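Local coordinates for protein adenosine deaminase (Burkholderia ambifaria, PDB 4GXW) that binds a zinc ion in an amidohydrolase barrel and probably removes the amino group of adenine or a related purine by hydrolysis, at residues 29-34 with 312-317; 41-46 with 101-106; 45-50 with 85-90; 79-84 with 187-192; 89-94 with 126-131. All blocks are in the same frame, centred on the assembly; numbering follows the deposited sequence.

Contact 1. Residues 29-34 with 312-317; sequences LPKVEL and EAWELM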
# COMPACT_ATOMS: atom_id res chain seq x y z
N LEU A 29 5.53 1.14 -17.13
CA LEU A 29 4.09 1.02 -16.88
C LEU A 29 3.56 2.18 -16.06
O LEU A 29 4.08 2.46 -14.98
CB LEU A 29 3.78 -0.26 -16.09
CG LEU A 29 3.83 -1.63 -16.75
CD1 LEU A 29 3.28 -2.69 -15.81
CD2 LEU A 29 3.05 -1.61 -18.05
N PRO A 30 2.53 2.87 -16.55
CA PRO A 30 1.93 3.90 -15.68
C PRO A 30 1.21 3.22 -14.53
O PRO A 30 0.58 2.18 -14.73
CB PRO A 30 0.94 4.63 -16.59
CG PRO A 30 0.72 3.71 -17.76
CD PRO A 30 1.91 2.81 -17.89
N LYS A 31 1.32 3.80 -13.33
CA LYS A 31 0.81 3.16 -12.13
C LYS A 31 0.08 4.10 -11.20
O LYS A 31 0.38 5.30 -11.14
CB LYS A 31 1.98 2.58 -11.32
CG LYS A 31 2.86 1.56 -12.05
CD LYS A 31 4.12 1.26 -11.25
CE LYS A 31 5.14 0.44 -12.04
NZ LYS A 31 5.83 1.19 -13.15
N VAL A 32 -0.91 3.56 -10.50
CA VAL A 32 -1.33 4.17 -9.24
C VAL A 32 -0.83 3.27 -8.12
O VAL A 32 -0.59 2.07 -8.32
CB VAL A 32 -2.86 4.35 -9.13
CG1 VAL A 32 -3.39 5.14 -10.31
CG2 VAL A 32 -3.56 3.01 -9.02
N GLU A 33 -0.65 3.85 -6.95
CA GLU A 33 -0.38 3.08 -5.74
C GLU A 33 -1.47 3.42 -4.72
O GLU A 33 -1.71 4.60 -4.43
CB GLU A 33 1.01 3.36 -5.15
CG GLU A 33 1.28 2.53 -3.89
CD GLU A 33 2.75 2.25 -3.65
OE1 GLU A 33 3.54 3.22 -3.53
OE2 GLU A 33 3.12 1.06 -3.59
N LEU A 34 -2.13 2.38 -4.21
CA LEU A 34 -3.26 2.54 -3.31
C LEU A 34 -3.01 1.95 -1.93
O LEU A 34 -3.87 2.05 -1.05
CB LEU A 34 -4.52 1.89 -3.90
CG LEU A 34 -5.01 2.40 -5.24
CD1 LEU A 34 -6.26 1.64 -5.67
CD2 LEU A 34 -5.29 3.90 -5.16
N GLU A 312 9.09 -3.32 -9.12
CA GLU A 312 9.34 -4.67 -8.64
C GLU A 312 8.07 -5.38 -8.18
O GLU A 312 7.93 -6.60 -8.37
CB GLU A 312 10.37 -4.64 -7.51
CG GLU A 312 11.79 -4.33 -7.96
CD GLU A 312 12.75 -4.12 -6.80
OE1 GLU A 312 12.34 -3.51 -5.79
OE2 GLU A 312 13.91 -4.58 -6.89
N ALA A 313 7.15 -4.64 -7.57
CA ALA A 313 5.89 -5.24 -7.16
C ALA A 313 5.10 -5.76 -8.36
O ALA A 313 4.58 -6.87 -8.33
CB ALA A 313 5.06 -4.25 -6.33
N TRP A 314 5.07 -4.96 -9.42
CA TRP A 314 4.45 -5.38 -10.67
C TRP A 314 5.19 -6.57 -11.30
O TRP A 314 4.56 -7.54 -11.75
CB TRP A 314 4.34 -4.17 -11.63
CG TRP A 314 3.22 -3.29 -11.21
CD1 TRP A 314 3.24 -2.35 -10.22
CD2 TRP A 314 1.87 -3.33 -11.70
NE1 TRP A 314 1.99 -1.79 -10.08
CE2 TRP A 314 1.14 -2.37 -10.97
CE3 TRP A 314 1.22 -4.07 -12.69
CZ2 TRP A 314 -0.22 -2.14 -11.20
CZ3 TRP A 314 -0.12 -3.84 -12.92
CH2 TRP A 314 -0.83 -2.89 -12.18
N GLU A 315 6.52 -6.53 -11.29
CA GLU A 315 7.33 -7.63 -11.80
C GLU A 315 6.97 -8.97 -11.13
O GLU A 315 6.79 -9.98 -11.81
CB GLU A 315 8.82 -7.33 -11.60
CG GLU A 315 9.73 -8.51 -11.92
CD GLU A 315 11.19 -8.21 -11.69
OE1 GLU A 315 11.58 -7.02 -11.80
OE2 GLU A 315 11.97 -9.15 -11.40
N LEU A 316 6.85 -8.96 -9.80
CA LEU A 316 6.55 -10.18 -9.06
C LEU A 316 5.25 -10.85 -9.49
O LEU A 316 5.15 -12.07 -9.52
CB LEU A 316 6.51 -9.91 -7.55
CG LEU A 316 7.86 -9.64 -6.88
CD1 LEU A 316 7.66 -9.28 -5.41
CD2 LEU A 316 8.80 -10.83 -7.03
N MET A 317 4.24 -10.05 -9.83
CA MET A 317 2.98 -10.60 -10.30
C MET A 317 3.18 -11.47 -11.55
O MET A 317 2.56 -12.53 -11.70
CB MET A 317 1.98 -9.49 -10.60
CG MET A 317 1.72 -8.56 -9.43
SD MET A 317 0.98 -9.36 -7.99
CE MET A 317 -0.72 -9.46 -8.49
O HOH W 1 1.01 -0.16 -7.84
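Leu29, the first residue beyond helix 20-28, sets its CD1 methyl 4.0 Å from CE3 of Trp314, at the six-membered end of the indole; the leucine is modelled in two conformers and this holds for one of them. Pro30 then carries the chain to the strand. Lys31 supplies the long aliphatic arm of the contact: it slides past the indole in the opposite direction, with CE 3.8 Å from Trp314 CD1 and CD 3.9 Å from NE1. A bend at the last torsion (chi4 72°) swings its ammonium back, so that NZ donates to Leu29 O at 2.8 Å in the plane of that carbonyl. Phe26 O and His108 O also bond to NZ, which gives a buried charge three carbonyl partners, and the indole adds at most a weak, long cation-pi attraction. Lysine suits the place because its methylenes pack like an apolar chain while its tip ties off a helix end. Val32 turns its side chain from the tryptophan, but a water in the indole plane links Val32 O (2.8 Å) to Trp314 NE1 (2.9 Å). Strand 31-33 is the first barrel strand of this TIM-barrel fold; it pairs with strand 110-117, while Trp314, on helix 310-319, also packs on Pro298 of strand 295-298, and helix 343-371 covers Leu29 and Val32.

Contact 2. Residues 41-46 with 101-106; sequences AVRHDT and YLEDAA
Arg43 and Asp104 reach for each other from opposite directions, while Glu103 crosses the arginine at about a right angle, so one guanidinium serves two carboxylates on a single helix. The arginine chain is extended from CG to NE, so the guanidinium meets both acids at its edge. NE donates to Asp104 OD2 at 2.9 Å in a nearly straight bond (163°), meeting that oxygen on its syn side; the two flat groups are turned 37° apart, and the second bond, NH2 to Asp104 OD1 at 3.1 Å, is weak. NH2 spends its better bond on Glu103 OE1, 2.9 Å away and in the guanidinium plane, although it arrives well above the carboxylate plane, 55° out of it. A water joins Arg43 NH1 to Glu103 OE1, and another, donating to both, joins Ala41 O to Asp104 OD2. Two neighbouring acids would probably repel each other without this cation. Deeper in, Ala41 CB rests 3.7 Å from Tyr101 CD1; a small methyl fits where the loop runs close to the helix. Contact 2 thus pins the loop that leads from strand 31-33 into helix 44-54 onto helix 91-106, Arg43 being the N-cap residue of helix 44-54. Helix 91-106 packs on strand 110-117 and helix 130-148, and Tyr101 OH reaches in to bond Glu33 of strand 31-33.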
# COMPACT_ATOMS: atom_id res chain seq x y z
N ALA A 41 8.03 3.67 4.20
CA ALA A 41 8.67 4.18 2.99
C ALA A 41 9.80 5.15 3.31
O ALA A 41 10.22 5.91 2.45
CB ALA A 41 7.65 4.85 2.08
N VAL A 42 10.28 5.14 4.55
CA VAL A 42 11.40 6.00 4.91
C VAL A 42 12.71 5.44 4.37
O VAL A 42 13.03 4.26 4.60
CB VAL A 42 11.48 6.18 6.45
CG1 VAL A 42 12.65 7.06 6.83
CG2 VAL A 42 10.17 6.77 6.98
N ARG A 43 13.47 6.26 3.65
CA ARG A 43 14.75 5.82 3.11
C ARG A 43 15.73 5.53 4.25
O ARG A 43 15.74 6.25 5.25
CB ARG A 43 15.34 6.90 2.20
CG ARG A 43 14.50 7.23 0.98
CD ARG A 43 15.13 8.39 0.22
NE ARG A 43 14.24 8.90 -0.82
CZ ARG A 43 14.39 10.09 -1.40
NH1 ARG A 43 15.40 10.89 -1.06
NH2 ARG A 43 13.52 10.48 -2.32
N HIS A 44 16.54 4.50 4.08
CA HIS A 44 17.51 4.12 5.11
C HIS A 44 18.33 5.32 5.59
O HIS A 44 18.48 5.53 6.79
CB HIS A 44 18.44 3.02 4.59
CG HIS A 44 19.54 2.67 5.54
ND1 HIS A 44 20.74 3.36 5.58
CD2 HIS A 44 19.63 1.71 6.49
CE1 HIS A 44 21.52 2.83 6.51
NE2 HIS A 44 20.87 1.83 7.08
N ASP A 45 18.83 6.13 4.66
CA ASP A 45 19.69 7.24 5.05
C ASP A 45 18.92 8.39 5.72
O ASP A 45 19.48 9.15 6.52
CB ASP A 45 20.52 7.72 3.86
CG ASP A 45 21.52 6.68 3.40
OD1 ASP A 45 21.69 5.64 4.07
OD2 ASP A 45 22.16 6.90 2.34
N THR A 46 17.64 8.52 5.42
CA THR A 46 16.81 9.49 6.12
C THR A 46 16.51 9.00 7.54
O THR A 46 16.49 9.80 8.48
CB THR A 46 15.52 9.80 5.34
OG1 THR A 46 15.89 10.40 4.10
CG2 THR A 46 14.64 10.76 6.12
N TYR A 101 8.99 9.89 -0.20
CA TYR A 101 8.20 8.75 -0.68
C TYR A 101 7.63 9.06 -2.06
O TYR A 101 7.77 8.26 -3.00
CB TYR A 101 7.08 8.37 0.30
CG TYR A 101 5.97 7.60 -0.38
CD1 TYR A 101 6.22 6.38 -1.01
CD2 TYR A 101 4.69 8.11 -0.44
CE1 TYR A 101 5.21 5.70 -1.68
CE2 TYR A 101 3.67 7.44 -1.10
CZ TYR A 101 3.94 6.23 -1.72
OH TYR A 101 2.91 5.57 -2.36
N LEU A 102 7.01 10.22 -2.21
CA LEU A 102 6.37 10.57 -3.47
C LEU A 102 7.40 10.73 -4.59
O LEU A 102 7.13 10.36 -5.74
CB LEU A 102 5.47 11.81 -3.32
CG LEU A 102 4.25 11.57 -2.43
CD1 LEU A 102 3.57 12.88 -2.04
CD2 LEU A 102 3.25 10.63 -3.09
N GLU A 103 8.58 11.26 -4.27
CA GLU A 103 9.68 11.30 -5.24
C GLU A 103 10.06 9.90 -5.72
O GLU A 103 10.22 9.66 -6.91
CB GLU A 103 10.90 11.99 -4.64
CG GLU A 103 12.07 12.04 -5.61
CD GLU A 103 13.29 12.77 -5.06
OE1 GLU A 103 13.39 12.96 -3.83
OE2 GLU A 103 14.15 13.15 -5.89
N ASP A 104 10.21 8.98 -4.77
CA ASP A 104 10.57 7.61 -5.11
C ASP A 104 9.48 6.90 -5.92
O ASP A 104 9.79 6.15 -6.85
CB ASP A 104 10.93 6.80 -3.86
CG ASP A 104 12.23 7.27 -3.21
OD1 ASP A 104 13.06 7.90 -3.89
OD2 ASP A 104 12.42 6.99 -2.00
N ALA A 105 8.22 7.13 -5.57
CA ALA A 105 7.12 6.55 -6.33
C ALA A 105 7.09 7.11 -7.76
O ALA A 105 6.95 6.36 -8.74
CB ALA A 105 5.79 6.81 -5.62
N ALA A 106 7.24 8.43 -7.88
CA ALA A 106 7.23 9.08 -9.20
C ALA A 106 8.33 8.53 -10.10
O ALA A 106 8.13 8.41 -11.31
CB ALA A 106 7.35 10.59 -9.06
O HOH W 2 10.39 6.13 -0.35
O HOH W 3 15.58 13.66 -2.32

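Contact 3. Residues 45-50 with 85-90; sequences DTFVAL and RYLLTR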
# COMPACT_ATOMS: atom_id res chain seq x y z
N ASP A 45 18.83 6.13 4.66
CA ASP A 45 19.69 7.24 5.05
C ASP A 45 18.92 8.39 5.72
O ASP A 45 19.48 9.15 6.52
CB ASP A 45 20.52 7.72 3.86
CG ASP A 45 21.52 6.68 3.40
OD1 ASP A 45 21.69 5.64 4.07
OD2 ASP A 45 22.16 6.90 2.34
N THR A 46 17.64 8.52 5.42
CA THR A 46 16.81 9.49 6.12
C THR A 46 16.51 9.00 7.54
O THR A 46 16.49 9.80 8.48
CB THR A 46 15.52 9.80 5.34
OG1 THR A 46 15.89 10.40 4.10
CG2 THR A 46 14.64 10.76 6.12
N PHE A 47 16.31 7.69 7.68
CA PHE A 47 16.15 7.06 8.99
C PHE A 47 17.38 7.36 9.86
O PHE A 47 17.26 7.73 11.03
CB PHE A 47 15.94 5.55 8.82
CG PHE A 47 15.33 4.86 10.02
CD1 PHE A 47 16.10 4.57 11.14
CD2 PHE A 47 14.00 4.45 10.00
CE1 PHE A 47 15.53 3.92 12.23
CE2 PHE A 47 13.44 3.80 11.09
CZ PHE A 47 14.20 3.54 12.20
N VAL A 48 18.57 7.21 9.27
CA VAL A 48 19.83 7.54 9.94
C VAL A 48 19.87 9.00 10.39
O VAL A 48 20.21 9.29 11.54
CB VAL A 48 21.03 7.22 9.02
CG1 VAL A 48 22.31 7.82 9.57
CG2 VAL A 48 21.16 5.71 8.86
N ALA A 49 19.52 9.92 9.49
CA ALA A 49 19.55 11.35 9.80
C ALA A 49 18.61 11.69 10.94
O ALA A 49 18.96 12.45 11.84
CB ALA A 49 19.20 12.16 8.56
N LEU A 50 17.40 11.13 10.89
CA LEU A 50 16.42 11.34 11.95
C LEU A 50 16.91 10.81 13.30
O LEU A 50 16.76 11.46 14.33
CB LEU A 50 15.09 10.70 11.57
CG LEU A 50 14.33 11.36 10.41
CD1 LEU A 50 13.13 10.51 10.03
CD2 LEU A 50 13.89 12.75 10.82
N ARG A 85 7.91 6.78 18.17
CA ARG A 85 8.34 7.02 19.54
C ARG A 85 9.65 7.80 19.65
O ARG A 85 9.82 8.58 20.59
CB ARG A 85 8.41 5.72 20.35
CG ARG A 85 8.61 5.95 21.86
CD ARG A 85 8.38 4.68 22.68
NE ARG A 85 6.99 4.22 22.61
CZ ARG A 85 5.98 4.75 23.30
NH1 ARG A 85 6.19 5.78 24.11
NH2 ARG A 85 4.76 4.26 23.16
N TYR A 86 10.55 7.61 18.70
CA TYR A 86 11.91 8.17 18.84
C TYR A 86 12.40 9.08 17.72
O TYR A 86 13.21 9.98 17.96
CB TYR A 86 12.92 7.03 19.03
CG TYR A 86 12.66 6.19 20.26
CD1 TYR A 86 12.79 6.73 21.53
CD2 TYR A 86 12.26 4.87 20.15
CE1 TYR A 86 12.54 5.98 22.66
CE2 TYR A 86 12.01 4.10 21.28
CZ TYR A 86 12.15 4.67 22.53
OH TYR A 86 11.91 3.94 23.67
N LEU A 87 11.93 8.86 16.49
CA LEU A 87 12.57 9.51 15.35
C LEU A 87 11.85 10.73 14.80
O LEU A 87 12.49 11.71 14.43
CB LEU A 87 12.76 8.53 14.19
CG LEU A 87 14.08 7.78 14.11
CD1 LEU A 87 14.14 6.75 15.20
CD2 LEU A 87 14.24 7.14 12.73
N LEU A 88 10.53 10.65 14.72
CA LEU A 88 9.74 11.73 14.14
C LEU A 88 9.39 12.70 15.26
O LEU A 88 8.49 12.44 16.07
CB LEU A 88 8.48 11.15 13.48
CG LEU A 88 8.76 10.16 12.35
CD1 LEU A 88 7.49 9.42 11.92
CD2 LEU A 88 9.43 10.83 11.15
N THR A 89 10.13 13.80 15.33
CA THR A 89 10.00 14.71 16.47
C THR A 89 9.53 16.12 16.12
O THR A 89 9.27 16.92 17.02
CB THR A 89 11.32 14.81 17.27
OG1 THR A 89 12.33 15.42 16.46
CG2 THR A 89 11.78 13.42 17.73
N ARG A 90 9.42 16.41 14.82
CA ARG A 90 8.96 17.72 14.35
C ARG A 90 8.04 17.50 13.17
O ARG A 90 8.26 16.57 12.40
CB ARG A 90 10.13 18.58 13.87
CG ARG A 90 11.26 18.77 14.84
CD ARG A 90 12.31 19.70 14.25
NE ARG A 90 13.52 19.79 15.06
CZ ARG A 90 14.41 20.78 14.97
NH1 ARG A 90 14.22 21.76 14.11
NH2 ARG A 90 15.48 20.78 15.75
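The single proton of Ser54 OG can be shared between Leu50 O and Tyr86 O, or serve one at a time, tying helix 44-54 to the end of helix 77-87 beside the apolar meeting of Leu50, Phe47 and Leu87. The two helices belong to the helical insertion that, in the adenosine deaminase family, follows the first strand of the TIM barrel. Helix 77-87 closes with a wider pi-type turn at 85-87, and Leu87 there points into the groove toward helix 44-54. Its chi1 of -93° departs from the usual staggered values, and it places one methyl over the aromatic ring of Phe47 while CB and CG stay beside Leu50. Phe47 reaches this methyl because its ring lies anti to the backbone N, and it crosses Leu87 at about a right angle. Val79 and Leu83 also touch the ring, and Tyr67 meets it edge-to-face. Leu50 packs against both Leu87 and Leu88: its CB lies 3.8 Å from Leu87 CD2, its CD1 3.9 Å from Leu88 CD2. Leucine suits these sites: Leu87 CD2 alone serves both Phe47 and Leu50. The CH-pi contact is centred: Leu87 CD2 stands 3.4 Å from the centroid of the Phe47 ring, 8° off its normal.

Contact 4. Residues 79-84 with 187-192; sequences VLRALD and IDYREN
At the zinc-bearing end of the barrel, the loop leaving strand 184-188 raises Tyr189 against Arg81 and Leu80 of helix 77-87, one of the helices inserted after the first barrel strand. The Tyr189 side chain points toward the helix. The guanidinium of Arg81 lies flat on one face of the phenol in a cation-pi stack: CZ is 3.5 Å from the ring centroid, the planes differ by 10°, and the overlap is offset, with NH2 3.2 Å from CD1 while NH1 lies nearer Tyr189 CZ and OH. A bend at Arg81 chi2 (-64°) folds the chain over the ring. Leu80 meets the hydroxyl end obliquely, its CB 3.4 Å from Tyr189 OH. Beside that hydroxyl sits a water, 2.8 Å from Tyr189 OH, which also faces Asp84 OD2, though at a separation too short to trust. Arginine suits the place because its flat cation can stack by a face while its N-H groups remain available; NH1 makes a salt bridge with Asp159 OD2, and Glu161 adds a long, weak ion pair. Leu80 lies about 8 Å from the zinc ion, side chain to metal. The Asp159 salt bridge and the stack together probably limit the guanidinium's rotation, and its charge would be expected to polarise the phenol ring while the insertion is tied to the barrel rim.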
# COMPACT_ATOMS: atom_id res chain seq x y z
N VAL A 79 9.17 -1.27 13.49
CA VAL A 79 9.94 -0.17 12.92
C VAL A 79 9.07 1.08 12.87
O VAL A 79 9.54 2.18 13.21
CB VAL A 79 10.46 -0.50 11.51
CG1 VAL A 79 11.27 0.67 10.95
CG2 VAL A 79 11.30 -1.77 11.54
N LEU A 80 7.81 0.91 12.47
CA LEU A 80 6.86 2.01 12.46
C LEU A 80 6.71 2.57 13.87
O LEU A 80 6.68 3.79 14.06
CB LEU A 80 5.50 1.56 11.93
CG LEU A 80 5.33 1.64 10.41
CD1 LEU A 80 6.25 0.67 9.68
CD2 LEU A 80 3.87 1.39 10.03
N ARG A 81 6.66 1.68 14.86
CA ARG A 81 6.52 2.09 16.26
C ARG A 81 7.74 2.89 16.72
O ARG A 81 7.59 3.89 17.44
CB ARG A 81 6.32 0.86 17.16
CG ARG A 81 5.04 0.07 16.93
CD ARG A 81 3.79 0.89 17.26
NE ARG A 81 2.58 0.08 17.20
CZ ARG A 81 1.35 0.58 17.16
NH1 ARG A 81 1.17 1.90 17.17
NH2 ARG A 81 0.30 -0.23 17.09
N ALA A 82 8.93 2.46 16.32
CA ALA A 82 10.16 3.18 16.66
C ALA A 82 10.20 4.57 16.03
O ALA A 82 10.67 5.53 16.65
CB ALA A 82 11.39 2.37 16.25
N LEU A 83 9.71 4.69 14.79
CA LEU A 83 9.62 5.99 14.13
C LEU A 83 8.76 6.96 14.94
O LEU A 83 9.17 8.09 15.22
CB LEU A 83 9.12 5.84 12.68
CG LEU A 83 10.21 5.45 11.67
CD1 LEU A 83 9.61 4.77 10.46
CD2 LEU A 83 10.95 6.70 11.25
N ASP A 84 7.57 6.51 15.34
CA ASP A 84 6.68 7.36 16.15
C ASP A 84 7.31 7.74 17.49
O ASP A 84 7.23 8.89 17.91
CB ASP A 84 5.35 6.65 16.46
CG ASP A 84 4.35 6.70 15.32
OD1 ASP A 84 4.51 7.48 14.37
OD2 ASP A 84 3.36 5.93 15.39
N ILE A 187 -7.73 1.39 8.23
CA ILE A 187 -7.45 0.77 9.53
C ILE A 187 -6.34 -0.26 9.33
O ILE A 187 -6.39 -1.05 8.39
CB ILE A 187 -8.71 0.14 10.19
CG1 ILE A 187 -8.39 -0.35 11.59
CG2 ILE A 187 -9.29 -1.00 9.35
CD1 ILE A 187 -9.63 -0.66 12.42
N ASP A 188 -5.34 -0.23 10.20
CA ASP A 188 -4.22 -1.14 10.09
C ASP A 188 -3.61 -1.46 11.46
O ASP A 188 -4.26 -1.25 12.49
CB ASP A 188 -3.18 -0.63 9.08
CG ASP A 188 -2.71 0.79 9.37
OD1 ASP A 188 -2.39 1.10 10.53
OD2 ASP A 188 -2.66 1.61 8.42
N TYR A 189 -2.36 -1.93 11.46
CA TYR A 189 -1.69 -2.59 12.59
C TYR A 189 -2.23 -4.01 12.82
O TYR A 189 -2.92 -4.54 11.94
CB TYR A 189 -1.63 -1.70 13.84
CG TYR A 189 -0.50 -0.67 13.80
CD1 TYR A 189 0.82 -1.06 14.01
CD2 TYR A 189 -0.75 0.68 13.57
CE1 TYR A 189 1.85 -0.16 13.99
CE2 TYR A 189 0.31 1.61 13.56
CZ TYR A 189 1.60 1.17 13.76
OH TYR A 189 2.67 2.05 13.77
N ARG A 190 -1.92 -4.65 13.94
CA ARG A 190 -2.16 -6.09 14.05
C ARG A 190 -3.65 -6.42 14.09
O ARG A 190 -4.36 -5.95 14.97
CB ARG A 190 -1.43 -6.68 15.26
CG ARG A 190 -1.41 -8.21 15.30
CD ARG A 190 -0.58 -8.73 16.49
NE ARG A 190 -0.60 -10.19 16.59
CZ ARG A 190 -1.33 -10.87 17.47
NH1 ARG A 190 -1.29 -12.19 17.50
NH2 ARG A 190 -2.11 -10.22 18.34
N GLU A 191 -4.11 -7.24 13.15
CA GLU A 191 -5.53 -7.54 13.00
C GLU A 191 -6.04 -8.52 14.06
O GLU A 191 -7.21 -8.46 14.48
CB GLU A 191 -5.82 -8.05 11.58
CG GLU A 191 -7.29 -8.13 11.20
CD GLU A 191 -7.51 -8.54 9.75
OE1 GLU A 191 -6.53 -8.60 8.97
OE2 GLU A 191 -8.68 -8.83 9.40
N ASN A 192 -5.17 -9.42 14.51
CA ASN A 192 -5.55 -10.46 15.46
C ASN A 192 -6.24 -9.90 16.69
O ASN A 192 -5.72 -8.99 17.33
CB ASN A 192 -4.32 -11.25 15.92
CG ASN A 192 -3.46 -11.74 14.77
OD1 ASN A 192 -2.94 -10.95 13.99
ND2 ASN A 192 -3.29 -13.06 14.68
O HOH W 4 1.82 4.66 14.05

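Contact 5. Residues 89-94 with 126-131; sequences TRPDDL and SGIPYA
Ile128 carries this contact, its two branches lying against different parts of the turn at 89-91. CD1 reaches the backbone, 3.7 Å from Arg90 C and 3.9 Å from Thr89 C, whereas CG2 meets the ring of Pro91, with 3.8 Å to Pro91 CG. The isoleucine's CG1 sits beside its own backbone N (chi1 -60°), and the beta-branch sends CG2 to the other side, so one residue covers both. Thr89 contributes through its main chain; its side chain starts away from Ile128, and OG1 bonds Arg53. Pro91 suits the start of helix 91-106, where its rigid ring offers an apolar edge, chiefly CG. The turn is held from within by Asp93 OD2, which accepts from Thr89 N at 3.0 Å and Arg90 N at 3.2 Å and also forms a salt bridge with Arg53. Gly127, with positive phi, carries the chain from helix 119-126 to Ile128. Since Asp93 takes the amides of Thr89 and Arg90, an apolar residue can probably lie on this backbone at no polar cost.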
# COMPACT_ATOMS: atom_id res chain seq x y z
N THR A 89 10.13 13.80 15.33
CA THR A 89 10.00 14.71 16.47
C THR A 89 9.53 16.12 16.12
O THR A 89 9.27 16.92 17.02
CB THR A 89 11.32 14.81 17.27
OG1 THR A 89 12.33 15.42 16.46
CG2 THR A 89 11.78 13.42 17.73
N ARG A 90 9.42 16.41 14.82
CA ARG A 90 8.96 17.72 14.35
C ARG A 90 8.04 17.50 13.17
O ARG A 90 8.26 16.57 12.40
CB ARG A 90 10.13 18.58 13.87
CG ARG A 90 11.26 18.77 14.84
CD ARG A 90 12.31 19.70 14.25
NE ARG A 90 13.52 19.79 15.06
CZ ARG A 90 14.41 20.78 14.97
NH1 ARG A 90 14.22 21.76 14.11
NH2 ARG A 90 15.48 20.78 15.75
N PRO A 91 7.04 18.38 12.99
CA PRO A 91 6.19 18.29 11.80
C PRO A 91 7.00 18.21 10.52
O PRO A 91 6.63 17.46 9.61
CB PRO A 91 5.42 19.61 11.83
CG PRO A 91 5.30 19.94 13.28
CD PRO A 91 6.59 19.43 13.92
N ASP A 92 8.11 18.94 10.44
CA ASP A 92 8.90 18.94 9.22
C ASP A 92 9.44 17.56 8.82
O ASP A 92 9.70 17.30 7.65
CB ASP A 92 10.04 19.96 9.28
CG ASP A 92 10.66 20.19 7.93
OD1 ASP A 92 10.04 20.90 7.11
OD2 ASP A 92 11.74 19.65 7.66
N ASP A 93 9.61 16.67 9.80
CA ASP A 93 10.05 15.32 9.51
C ASP A 93 9.00 14.57 8.69
O ASP A 93 9.34 13.80 7.79
CB ASP A 93 10.31 14.55 10.81
CG ASP A 93 11.41 15.16 11.64
OD1 ASP A 93 12.27 15.90 11.11
OD2 ASP A 93 11.41 14.90 12.87
N LEU A 94 7.73 14.82 8.99
CA LEU A 94 6.62 14.22 8.24
C LEU A 94 6.55 14.79 6.83
O LEU A 94 6.28 14.05 5.88
CB LEU A 94 5.30 14.45 8.97
CG LEU A 94 5.21 13.73 10.32
CD1 LEU A 94 3.99 14.20 11.11
CD2 LEU A 94 5.16 12.24 10.14
N SER A 126 4.41 10.75 19.43
CA SER A 126 5.40 11.76 19.03
C SER A 126 5.12 13.12 19.67
O SER A 126 6.03 13.93 19.81
CB SER A 126 5.46 11.90 17.51
OG SER A 126 5.53 10.65 16.86
N GLY A 127 3.87 13.37 20.05
CA GLY A 127 3.49 14.63 20.66
C GLY A 127 3.46 15.80 19.69
O GLY A 127 3.82 16.93 20.04
N ILE A 128 3.08 15.52 18.45
CA ILE A 128 2.93 16.55 17.43
C ILE A 128 1.44 16.75 17.17
O ILE A 128 0.74 15.81 16.80
CB ILE A 128 3.62 16.14 16.12
CG1 ILE A 128 5.12 15.92 16.36
CG2 ILE A 128 3.40 17.20 15.05
CD1 ILE A 128 5.85 15.32 15.17
N PRO A 129 0.94 17.97 17.39
CA PRO A 129 -0.50 18.21 17.20
C PRO A 129 -0.98 17.85 15.79
O PRO A 129 -0.24 18.06 14.81
CB PRO A 129 -0.63 19.72 17.43
CG PRO A 129 0.50 20.05 18.36
CD PRO A 129 1.63 19.15 17.93
N TYR A 130 -2.19 17.30 15.71
CA TYR A 130 -2.76 16.84 14.45
C TYR A 130 -2.65 17.92 13.36
O TYR A 130 -2.22 17.64 12.24
CB TYR A 130 -4.23 16.41 14.58
CG TYR A 130 -4.73 15.86 13.27
CD1 TYR A 130 -5.28 16.69 12.30
CD2 TYR A 130 -4.60 14.51 12.98
CE1 TYR A 130 -5.68 16.20 11.08
CE2 TYR A 130 -5.01 14.00 11.76
CZ TYR A 130 -5.54 14.85 10.81
OH TYR A 130 -5.93 14.32 9.60
N ALA A 131 -3.10 19.13 13.68
CA ALA A 131 -3.18 20.19 12.69
C ALA A 131 -1.83 20.48 12.05
O ALA A 131 -1.72 20.67 10.84
CB ALA A 131 -3.75 21.46 13.31

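In the fold
From the N terminus, the first barrel strand takes part in contact 1, which closes the longest loop, back to helix 310-319, and encloses all the others. Contacts 2 and 3 start from the same stretch at the head of helix 44-54: contact 3 returns at the end of helix 77-87, contact 2 later on helix 91-106. Contact 4 runs from helix 77-87 to the end of strand 184-188, crossing both. Contact 5, nested within contact 4, crosses contact 2 and shares Thr89 and Arg90 with contact 3. Contacts 1 and 2 touch; Asp84 to Ser126 links 4 and 5. Contacts 2 and 4 fasten the insertion to the barrel and its first helix; 3 and 5 tie helical parts together.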